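Local coordinates for PAC2 family protein (Mycobacterium tuberculosis, PDB 2WAM) that is of unknown function, belongs to the PAC2 family and represents a gene family duplicated in Actinobacteria, at residues I176-H187 with V235-T246; P208-P216 with G332-A343. All coordinates share one frame; numbering follows the deposited sequence.

Contact 1 (176-187 with 235-246) lies in the core: its centre is about 10 Å from that of the chain, most of its residues are buried, and no other subunit touches it. Contact 2 (208-216 with 332-343) lies farther out, about 17 Å from the chain centre, where strand 213-216 also pairs with a second subunit. Their chemistry follows place. Contact 1 is held by a run of backbone hydrogen bonds between parallel strands, whereas contact 2 depends on apolar packing and a single cross-segment hydrogen bond. Helix 333-343 joins them: Phe335 and Phe338 pack on Val181, and Gln342 on Pro182 and Thr246. The two centres are about 12 Å apart.

Contact 1. Residues I176-H187 with V235-T246; sequences IGLGTVPMAVPH and VGFTVHVPHYLT
His187 and Tyr244 meet just beyond two parallel strands, and the histidine can be followed outward. Its CB touches both Tyr244 OH (3.6 Å) and Leu245 CD1 (3.8 Å). From there CG turns between the backbone N and the carbonyl carbon (chi1 73°), which brings ND1 into a 2.6 Å hydrogen bond with Tyr244 OH. NE2, the other ring nitrogen, is hydrogen-bonded to Asp286 OD1. Because His187 N also donates to Tyr244 OH (2.9 Å), two bonds grip the hydroxyl. The rings meet rim to rim, with planes at 82°, and Pro242 CB lies over one face of the tyrosine ring, toward its rim.

Along the strands, Gly177 N donates to Val235 O and Phe237 N to Gly177 O; the run, weak at Gly179 N, reaches Met183 N on Val241 O (2.9 Å) and ends in a weak bond from His243 N to Met183 O. On one face Ile176 CG2 lies at the edge of the Phe237 ring, 3.9 Å from CE1; on the other, Val181 CG1 lies in the plane of the His240 ring, 3.3 Å from its CD2. Thr192 holds His240 ND1. The axes of 176-183 and 235-242 approach to 4.2 Å at 27°. Strands 174-183 and 234-242 are parallel neighbours in the mixed sheet, with helix 251-265 packed on the face bearing Ile176, Phe237 and Val239.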
loop_
_atom_site.group_PDB
_atom_site.type_symbol
_atom_site.label_atom_id
_atom_site.label_comp_id
_atom_site.label_asym_id
_atom_site.label_seq_id
_atom_site.Cartn_x
_atom_site.Cartn_y
_atom_site.Cartn_z
ATOM N N ILE A 176 -7.531 -18.408 26.513
ATOM C CA ILE A 176 -8.342 -18.086 27.685
ATOM C C ILE A 176 -8.701 -16.599 27.717
ATOM O O ILE A 176 -7.816 -15.751 27.787
ATOM C CB ILE A 176 -7.588 -18.409 28.996
ATOM C CG1 ILE A 176 -7.018 -19.820 28.967
ATOM C CG2 ILE A 176 -8.481 -18.209 30.205
ATOM C CD1 ILE A 176 -6.360 -20.224 30.248
ATOM N N GLY A 177 -9.998 -16.293 27.692
ATOM C CA GLY A 177 -10.452 -14.919 27.754
ATOM C C GLY A 177 -10.911 -14.439 29.125
ATOM O O GLY A 177 -11.489 -15.191 29.919
ATOM N N LEU A 178 -10.661 -13.164 29.402
ATOM C CA LEU A 178 -11.104 -12.574 30.653
ATOM C C LEU A 178 -12.286 -11.624 30.454
ATOM O O LEU A 178 -12.341 -10.877 29.475
ATOM C CB LEU A 178 -9.953 -11.843 31.334
ATOM C CG LEU A 178 -8.670 -12.643 31.554
ATOM C CD1 LEU A 178 -7.759 -11.920 32.557
ATOM C CD2 LEU A 178 -9.007 -14.048 32.012
ATOM N N GLY A 179 -13.228 -11.673 31.395
ATOM C CA GLY A 179 -14.376 -10.790 31.391
ATOM C C GLY A 179 -14.880 -10.408 32.777
ATOM O O GLY A 179 -14.571 -11.055 33.789
ATOM N N THR A 180 -15.653 -9.328 32.817
ATOM C CA THR A 180 -16.391 -8.938 34.009
ATOM C C THR A 180 -17.823 -8.635 33.607
ATOM O O THR A 180 -18.117 -8.358 32.438
ATOM C CB THR A 180 -15.864 -7.631 34.647
ATOM O OG1 THR A 180 -16.311 -6.509 33.869
ATOM C CG2 THR A 180 -14.351 -7.611 34.761
ATOM N N VAL A 181 -18.709 -8.673 34.592
ATOM C CA VAL A 181 -20.071 -8.193 34.433
ATOM C C VAL A 181 -20.542 -7.794 35.827
ATOM O O VAL A 181 -20.226 -8.470 36.804
ATOM C CB VAL A 181 -20.992 -9.267 33.792
ATOM C CG1 VAL A 181 -21.015 -10.537 34.629
ATOM C CG2 VAL A 181 -22.404 -8.732 33.599
ATOM N N PRO A 182 -21.248 -6.665 35.935
ATOM C CA PRO A 182 -21.810 -6.288 37.239
ATOM C C PRO A 182 -23.027 -7.152 37.522
ATOM O O PRO A 182 -23.777 -7.416 36.596
ATOM C CB PRO A 182 -22.237 -4.828 37.044
ATOM C CG PRO A 182 -21.626 -4.397 35.727
ATOM C CD PRO A 182 -21.472 -5.636 34.909
ATOM N N MET A 183 -23.197 -7.604 38.760
ATOM C CA MET A 183 -24.348 -8.417 39.130
ATOM C C MET A 183 -24.830 -8.016 40.511
ATOM O O MET A 183 -24.078 -7.448 41.310
ATOM C CB MET A 183 -23.999 -9.910 39.125
ATOM C CG MET A 183 -23.556 -10.439 37.772
ATOM S SD MET A 183 -24.915 -10.612 36.593
ATOM C CE MET A 183 -25.753 -12.046 37.258
ATOM N N ALA A 184 -26.093 -8.307 40.788
ATOM C CA ALA A 184 -26.636 -8.091 42.117
ATOM C C ALA A 184 -26.085 -9.143 43.086
ATOM O O ALA A 184 -26.731 -10.155 43.346
ATOM C CB ALA A 184 -28.144 -8.139 42.070
ATOM N N VAL A 185 -24.879 -8.902 43.600
ATOM C CA VAL A 185 -24.220 -9.790 44.565
ATOM C C VAL A 185 -23.444 -8.951 45.572
ATOM O O VAL A 185 -22.994 -7.862 45.250
ATOM C CB VAL A 185 -23.233 -10.786 43.884
ATOM C CG1 VAL A 185 -23.980 -11.899 43.158
ATOM C CG2 VAL A 185 -22.281 -10.057 42.937
ATOM N N PRO A 186 -23.284 -9.458 46.800
ATOM C CA PRO A 186 -22.582 -8.686 47.831
ATOM C C PRO A 186 -21.082 -8.911 47.750
ATOM O O PRO A 186 -20.641 -9.989 47.361
ATOM C CB PRO A 186 -23.096 -9.298 49.141
ATOM C CG PRO A 186 -23.944 -10.500 48.746
ATOM C CD PRO A 186 -23.717 -10.771 47.300
ATOM N N HIS A 187 -20.299 -7.912 48.133
ATOM C CA HIS A 187 -18.854 -8.094 48.203
ATOM C C HIS A 187 -18.485 -9.020 49.363
ATOM O O HIS A 187 -17.316 -9.359 49.548
ATOM C CB HIS A 187 -18.152 -6.746 48.366
ATOM C CG HIS A 187 -18.301 -6.151 49.728
ATOM N ND1 HIS A 187 -19.356 -5.334 50.073
ATOM C CD2 HIS A 187 -17.533 -6.260 50.839
ATOM C CE1 HIS A 187 -19.231 -4.966 51.335
ATOM N NE2 HIS A 187 -18.132 -5.512 51.822
ATOM N N VAL A 235 -11.478 -20.997 26.044
ATOM C CA VAL A 235 -12.202 -20.930 27.299
ATOM C C VAL A 235 -12.212 -19.480 27.779
ATOM O O VAL A 235 -11.346 -18.683 27.416
ATOM C CB VAL A 235 -11.652 -21.939 28.357
ATOM C CG1 VAL A 235 -10.154 -21.941 28.388
ATOM C CG2 VAL A 235 -12.213 -21.655 29.724
ATOM N N GLY A 236 -13.229 -19.131 28.556
ATOM C CA GLY A 236 -13.456 -17.752 28.917
ATOM C C GLY A 236 -14.116 -17.674 30.267
ATOM O O GLY A 236 -14.967 -18.489 30.604
ATOM N N PHE A 237 -13.711 -16.688 31.049
ATOM C CA PHE A 237 -14.255 -16.514 32.383
ATOM C C PHE A 237 -14.761 -15.099 32.567
ATOM O O PHE A 237 -14.041 -14.132 32.354
ATOM C CB PHE A 237 -13.204 -16.858 33.435
ATOM C CG PHE A 237 -12.696 -18.250 33.326
ATOM C CD1 PHE A 237 -11.435 -18.502 32.811
ATOM C CD2 PHE A 237 -13.492 -19.321 33.714
ATOM C CE1 PHE A 237 -10.958 -19.807 32.701
ATOM C CE2 PHE A 237 -13.038 -20.620 33.609
ATOM C CZ PHE A 237 -11.760 -20.867 33.101
ATOM N N THR A 238 -16.019 -14.986 32.952
ATOM C CA THR A 238 -16.615 -13.697 33.201
ATOM C C THR A 238 -16.936 -13.614 34.683
ATOM O O THR A 238 -17.834 -14.289 35.179
ATOM C CB THR A 238 -17.877 -13.525 32.374
ATOM O OG1 THR A 238 -17.556 -13.707 30.987
ATOM C CG2 THR A 238 -18.456 -12.143 32.592
ATOM N N VAL A 239 -16.168 -12.799 35.391
ATOM C CA VAL A 239 -16.279 -12.701 36.839
ATOM C C VAL A 239 -17.412 -11.737 37.236
ATOM O O VAL A 239 -17.695 -10.765 36.520
ATOM C CB VAL A 239 -14.905 -12.322 37.478
ATOM C CG1 VAL A 239 -14.336 -11.012 36.887
ATOM C CG2 VAL A 239 -15.001 -12.248 38.979
ATOM N N HIS A 240 -18.076 -12.022 38.356
ATOM C CA HIS A 240 -19.189 -11.191 38.811
ATOM C C HIS A 240 -18.768 -10.163 39.853
ATOM O O HIS A 240 -18.243 -10.511 40.906
ATOM C CB HIS A 240 -20.320 -12.060 39.353
ATOM C CG HIS A 240 -20.884 -13.011 38.343
ATOM N ND1 HIS A 240 -21.118 -14.339 38.620
ATOM C CD2 HIS A 240 -21.244 -12.827 37.052
ATOM C CE1 HIS A 240 -21.608 -14.930 37.546
ATOM N NE2 HIS A 240 -21.693 -14.036 36.580
ATOM N N VAL A 241 -19.002 -8.894 39.546
ATOM C CA VAL A 241 -18.658 -7.802 40.450
ATOM C C VAL A 241 -19.923 -7.158 41.009
ATOM O O VAL A 241 -20.854 -6.852 40.257
ATOM C CB VAL A 241 -17.833 -6.700 39.733
ATOM C CG1 VAL A 241 -17.459 -5.593 40.706
ATOM C CG2 VAL A 241 -16.594 -7.288 39.078
ATOM N N PRO A 242 -19.967 -6.956 42.335
ATOM C CA PRO A 242 -21.103 -6.254 42.944
ATOM C C PRO A 242 -21.375 -4.954 42.182
ATOM O O PRO A 242 -20.431 -4.190 41.974
ATOM C CB PRO A 242 -20.599 -5.955 44.356
ATOM C CG PRO A 242 -19.649 -7.050 44.646
ATOM C CD PRO A 242 -18.975 -7.378 43.339
ATOM N N HIS A 243 -22.619 -4.708 41.767
ATOM C CA HIS A 243 -22.888 -3.544 40.922
ATOM C C HIS A 243 -22.513 -2.225 41.596
ATOM O O HIS A 243 -22.216 -1.245 40.916
ATOM C CB HIS A 243 -24.328 -3.511 40.390
ATOM C CG HIS A 243 -25.367 -3.453 41.460
ATOM N ND1 HIS A 243 -26.217 -4.504 41.727
ATOM C CD2 HIS A 243 -25.689 -2.474 42.337
ATOM C CE1 HIS A 243 -27.021 -4.175 42.722
ATOM N NE2 HIS A 243 -26.720 -2.951 43.113
ATOM N N TYR A 244 -22.490 -2.197 42.926
ATOM C CA TYR A 244 -22.067 -0.975 43.609
ATOM C C TYR A 244 -20.549 -0.735 43.565
ATOM O O TYR A 244 -20.062 0.303 44.025
ATOM C CB TYR A 244 -22.613 -0.903 45.037
ATOM C CG TYR A 244 -22.281 -2.074 45.944
ATOM C CD1 TYR A 244 -21.153 -2.045 46.772
ATOM C CD2 TYR A 244 -23.110 -3.199 46.000
ATOM C CE1 TYR A 244 -20.854 -3.103 47.620
ATOM C CE2 TYR A 244 -22.815 -4.266 46.850
ATOM C CZ TYR A 244 -21.687 -4.207 47.657
ATOM O OH TYR A 244 -21.385 -5.261 48.490
ATOM N N LEU A 245 -19.812 -1.689 42.998
ATOM C CA LEU A 245 -18.357 -1.587 42.906
ATOM C C LEU A 245 -17.864 -1.460 41.470
ATOM O O LEU A 245 -16.659 -1.486 41.226
ATOM C CB LEU A 245 -17.696 -2.801 43.553
ATOM C CG LEU A 245 -17.864 -2.907 45.065
ATOM C CD1 LEU A 245 -17.313 -4.245 45.591
ATOM C CD2 LEU A 245 -17.203 -1.705 45.744
ATOM N N THR A 246 -18.799 -1.310 40.535
ATOM C CA THR A 246 -18.495 -1.341 39.108
ATOM C C THR A 246 -17.423 -0.343 38.673
ATOM O O THR A 246 -16.564 -0.665 37.850
ATOM C CB THR A 246 -19.768 -1.103 38.275
ATOM O OG1 THR A 246 -20.784 -2.001 38.713
ATOM C CG2 THR A 246 -19.509 -1.354 36.812
#

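Contact 2. Residues P208-P216 with G332-A343; sequences PSISEIQVP and GAEFERFLAQQA
Ile210 from the loop and Ile213 from the strand meet Phe335 of helix 333-343, and they begin the apolar group that carries most of this contact. Ile210 CD1 lies 4.0 Å from Phe335 CB, and Ile213 CD1 approaches the ring obliquely at CD2. Val215 CG1 comes to the edge of the same ring, while Val215 CB meets Leu339 CD2 at 3.9 Å. Both Phe335 and Leu339 set CG anti to the backbone N (chi1 -166° in each), and both lie on the helix face turned to the strand. Farther along, the Pro216 ring rests on two alanines, its CG 3.6 Å from Ala343 CB and 4.0 Å from Ala340 CB.

The one hydrogen bond between the segments involves Glu336, whose extended chain runs counter to that of Ile213 and puts OE2 beside Ile213 CB and at Gln214 N, a long bond of 3.3 Å with 143° at the hydrogen.

The axes of 213-216 and 333-343 run nearly parallel, 17° apart and 7.9 Å at closest approach. Residues 213-216 also pair antiparallel with a strand of the second subunit, and Gln214 OE1 bonds Thr117 of that subunit. This is helix-on-strand packing beside an intersubunit beta-sheet.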
loop_
_atom_site.group_PDB
_atom_site.type_symbol
_atom_site.label_atom_id
_atom_site.label_comp_id
_atom_site.label_asym_id
_atom_site.label_seq_id
_atom_site.Cartn_x
_atom_site.Cartn_y
_atom_site.Cartn_z
ATOM N N PRO A 208 -23.713 -24.248 34.576
ATOM C CA PRO A 208 -24.343 -23.329 33.637
ATOM C C PRO A 208 -25.616 -22.754 34.220
ATOM O O PRO A 208 -26.564 -23.483 34.500
ATOM C CB PRO A 208 -24.657 -24.227 32.445
ATOM C CG PRO A 208 -23.563 -25.220 32.458
ATOM C CD PRO A 208 -23.263 -25.482 33.911
ATOM N N SER A 209 -25.613 -21.442 34.411
ATOM C CA SER A 209 -26.767 -20.710 34.896
ATOM C C SER A 209 -27.440 -19.961 33.735
ATOM O O SER A 209 -28.131 -18.964 33.943
ATOM C CB SER A 209 -26.317 -19.738 35.995
ATOM O OG SER A 209 -27.370 -18.899 36.439
ATOM N N ILE A 210 -27.239 -20.453 32.512
ATOM C CA ILE A 210 -27.691 -19.746 31.313
ATOM C C ILE A 210 -28.349 -20.687 30.294
ATOM O O ILE A 210 -27.999 -21.867 30.203
ATOM C CB ILE A 210 -26.508 -18.994 30.618
ATOM C CG1 ILE A 210 -25.814 -18.031 31.583
ATOM C CG2 ILE A 210 -26.989 -18.215 29.408
ATOM C CD1 ILE A 210 -26.391 -16.633 31.563
ATOM N N SER A 211 -29.316 -20.157 29.548
ATOM C CA SER A 211 -29.834 -20.814 28.356
ATOM C C SER A 211 -29.575 -19.891 27.182
ATOM O O SER A 211 -28.727 -19.013 27.277
ATOM C CB SER A 211 -31.318 -21.100 28.500
ATOM O OG SER A 211 -31.517 -22.123 29.458
ATOM N N GLU A 212 -30.298 -20.054 26.082
ATOM C CA GLU A 212 -30.017 -19.227 24.909
ATOM C C GLU A 212 -30.238 -17.724 25.147
ATOM O O GLU A 212 -31.291 -17.304 25.622
ATOM C CB GLU A 212 -30.812 -19.702 23.696
ATOM C CG GLU A 212 -30.224 -19.248 22.373
ATOM C CD GLU A 212 -30.908 -19.899 21.188
ATOM O OE1 GLU A 212 -32.139 -19.733 21.048
ATOM O OE2 GLU A 212 -30.218 -20.578 20.393
ATOM N N ILE A 213 -29.224 -16.924 24.820
ATOM C CA ILE A 213 -29.307 -15.464 24.908
ATOM C C ILE A 213 -28.552 -14.770 23.772
ATOM O O ILE A 213 -27.646 -15.346 23.162
ATOM C CB ILE A 213 -28.758 -14.926 26.239
ATOM C CG1 ILE A 213 -27.313 -15.376 26.440
ATOM C CG2 ILE A 213 -29.619 -15.376 27.402
ATOM C CD1 ILE A 213 -26.687 -14.826 27.700
ATOM N N GLN A 214 -28.949 -13.533 23.491
ATOM C CA GLN A 214 -28.272 -12.677 22.527
ATOM C C GLN A 214 -27.620 -11.557 23.319
ATOM O O GLN A 214 -28.302 -10.800 24.008
ATOM C CB GLN A 214 -29.274 -12.062 21.548
ATOM C CG GLN A 214 -30.231 -13.038 20.881
ATOM C CD GLN A 214 -29.758 -13.476 19.508
ATOM O OE1 GLN A 214 -29.187 -14.556 19.355
ATOM N NE2 GLN A 214 -29.985 -12.635 18.499
ATOM N N VAL A 215 -26.302 -11.454 23.247
ATOM C CA VAL A 215 -25.604 -10.369 23.926
ATOM C C VAL A 215 -24.791 -9.561 22.932
ATOM O O VAL A 215 -24.334 -10.102 21.929
ATOM C CB VAL A 215 -24.682 -10.900 25.036
ATOM C CG1 VAL A 215 -25.506 -11.604 26.097
ATOM C CG2 VAL A 215 -23.640 -11.841 24.464
ATOM N N PRO A 216 -24.634 -8.255 23.184
ATOM C CA PRO A 216 -23.712 -7.473 22.358
ATOM C C PRO A 216 -22.347 -8.150 22.306
ATOM O O PRO A 216 -21.844 -8.597 23.333
ATOM C CB PRO A 216 -23.626 -6.126 23.105
ATOM C CG PRO A 216 -24.284 -6.373 24.435
ATOM C CD PRO A 216 -25.329 -7.394 24.147
ATOM N N GLY A 332 -29.143 -15.013 34.125
ATOM C CA GLY A 332 -29.443 -15.228 32.720
ATOM C C GLY A 332 -29.947 -13.950 32.085
ATOM O O GLY A 332 -29.368 -13.453 31.119
ATOM N N ALA A 333 -31.038 -13.421 32.635
ATOM C CA ALA A 333 -31.582 -12.136 32.206
ATOM C C ALA A 333 -30.798 -11.009 32.864
ATOM O O ALA A 333 -30.670 -9.925 32.296
ATOM C CB ALA A 333 -33.061 -12.031 32.550
ATOM N N GLU A 334 -30.281 -11.267 34.066
ATOM C CA GLU A 334 -29.372 -10.329 34.725
ATOM C C GLU A 334 -28.113 -10.161 33.884
ATOM O O GLU A 334 -27.690 -9.042 33.594
ATOM C CB GLU A 334 -28.998 -10.803 36.134
ATOM C CG GLU A 334 -29.734 -10.088 37.264
ATOM C CD GLU A 334 -29.244 -10.515 38.648
ATOM O OE1 GLU A 334 -28.056 -10.277 38.975
ATOM O OE2 GLU A 334 -30.057 -11.084 39.414
ATOM N N PHE A 335 -27.521 -11.282 33.491
ATOM C CA PHE A 335 -26.347 -11.259 32.633
ATOM C C PHE A 335 -26.577 -10.378 31.389
ATOM O O PHE A 335 -25.728 -9.559 31.039
ATOM C CB PHE A 335 -25.961 -12.687 32.246
ATOM C CG PHE A 335 -24.589 -12.812 31.650
ATOM C CD1 PHE A 335 -23.483 -13.009 32.463
ATOM C CD2 PHE A 335 -24.406 -12.749 30.275
ATOM C CE1 PHE A 335 -22.216 -13.133 31.917
ATOM C CE2 PHE A 335 -23.142 -12.873 29.720
ATOM C CZ PHE A 335 -22.044 -13.065 30.543
ATOM N N GLU A 336 -27.732 -10.540 30.739
ATOM C CA GLU A 336 -28.081 -9.765 29.540
ATOM C C GLU A 336 -28.270 -8.272 29.811
ATOM O O GLU A 336 -27.718 -7.427 29.105
ATOM C CB GLU A 336 -29.368 -10.301 28.914
ATOM C CG GLU A 336 -29.195 -11.355 27.841
ATOM C CD GLU A 336 -30.525 -11.751 27.212
ATOM O OE1 GLU A 336 -31.577 -11.560 27.864
ATOM O OE2 GLU A 336 -30.521 -12.250 26.065
ATOM N N ARG A 337 -29.077 -7.954 30.820
ATOM C CA ARG A 337 -29.434 -6.571 31.126
ATOM C C ARG A 337 -28.223 -5.757 31.563
ATOM O O ARG A 337 -28.088 -4.587 31.203
ATOM C CB ARG A 337 -30.518 -6.530 32.209
ATOM C CG ARG A 337 -30.889 -5.138 32.673
ATOM C CD ARG A 337 -32.093 -5.181 33.595
ATOM N NE ARG A 337 -32.324 -3.897 34.254
ATOM C CZ ARG A 337 -33.425 -3.587 34.935
ATOM N NH1 ARG A 337 -34.413 -4.466 35.048
ATOM N NH2 ARG A 337 -33.543 -2.393 35.503
ATOM N N PHE A 338 -27.348 -6.396 32.338
ATOM C CA PHE A 338 -26.155 -5.759 32.895
ATOM C C PHE A 338 -25.014 -5.629 31.887
ATOM O O PHE A 338 -24.366 -4.586 31.814
ATOM C CB PHE A 338 -25.656 -6.530 34.118
ATOM C CG PHE A 338 -26.348 -6.160 35.400
ATOM C CD1 PHE A 338 -27.049 -7.113 36.125
ATOM C CD2 PHE A 338 -26.287 -4.862 35.887
ATOM C CE1 PHE A 338 -27.676 -6.778 37.309
ATOM C CE2 PHE A 338 -26.912 -4.522 37.068
ATOM C CZ PHE A 338 -27.608 -5.481 37.782
ATOM N N LEU A 339 -24.760 -6.694 31.128
ATOM C CA LEU A 339 -23.694 -6.685 30.128
ATOM C C LEU A 339 -24.006 -5.712 28.985
ATOM O O LEU A 339 -23.138 -4.957 28.555
ATOM C CB LEU A 339 -23.448 -8.092 29.574
ATOM C CG LEU A 339 -22.148 -8.278 28.784
ATOM C CD1 LEU A 339 -20.976 -8.547 29.712
ATOM C CD2 LEU A 339 -22.272 -9.396 27.760
ATOM N N ALA A 340 -25.245 -5.735 28.500
ATOM C CA ALA A 340 -25.675 -4.825 27.443
ATOM C C ALA A 340 -25.584 -3.372 27.905
ATOM O O ALA A 340 -25.325 -2.471 27.107
ATOM C CB ALA A 340 -27.102 -5.161 26.981
ATOM N N GLN A 341 -25.797 -3.164 29.202
ATOM C CA GLN A 341 -25.775 -1.833 29.802
ATOM C C GLN A 341 -24.372 -1.247 29.765
ATOM O O GLN A 341 -24.197 -0.061 29.473
ATOM C CB GLN A 341 -26.281 -1.901 31.248
ATOM C CG GLN A 341 -26.181 -0.595 32.022
ATOM C CD GLN A 341 -26.412 -0.787 33.510
ATOM O OE1 GLN A 341 -27.236 -1.607 33.923
ATOM N NE2 GLN A 341 -25.682 -0.033 34.323
ATOM N N GLN A 342 -23.387 -2.096 30.067
ATOM C CA GLN A 342 -21.969 -1.737 30.044
ATOM C C GLN A 342 -21.469 -1.563 28.615
ATOM O O GLN A 342 -20.731 -0.621 28.313
ATOM C CB GLN A 342 -21.136 -2.811 30.755
ATOM C CG GLN A 342 -21.414 -2.920 32.246
ATOM C CD GLN A 342 -21.107 -1.630 33.007
ATOM O OE1 GLN A 342 -19.947 -1.286 33.223
ATOM N NE2 GLN A 342 -22.154 -0.923 33.425
ATOM N N ALA A 343 -21.889 -2.481 27.745
ATOM C CA ALA A 343 -21.524 -2.480 26.329
ATOM C C ALA A 343 -21.807 -1.146 25.611
ATOM O O ALA A 343 -21.187 -0.851 24.582
ATOM C CB ALA A 343 -22.210 -3.656 25.606
#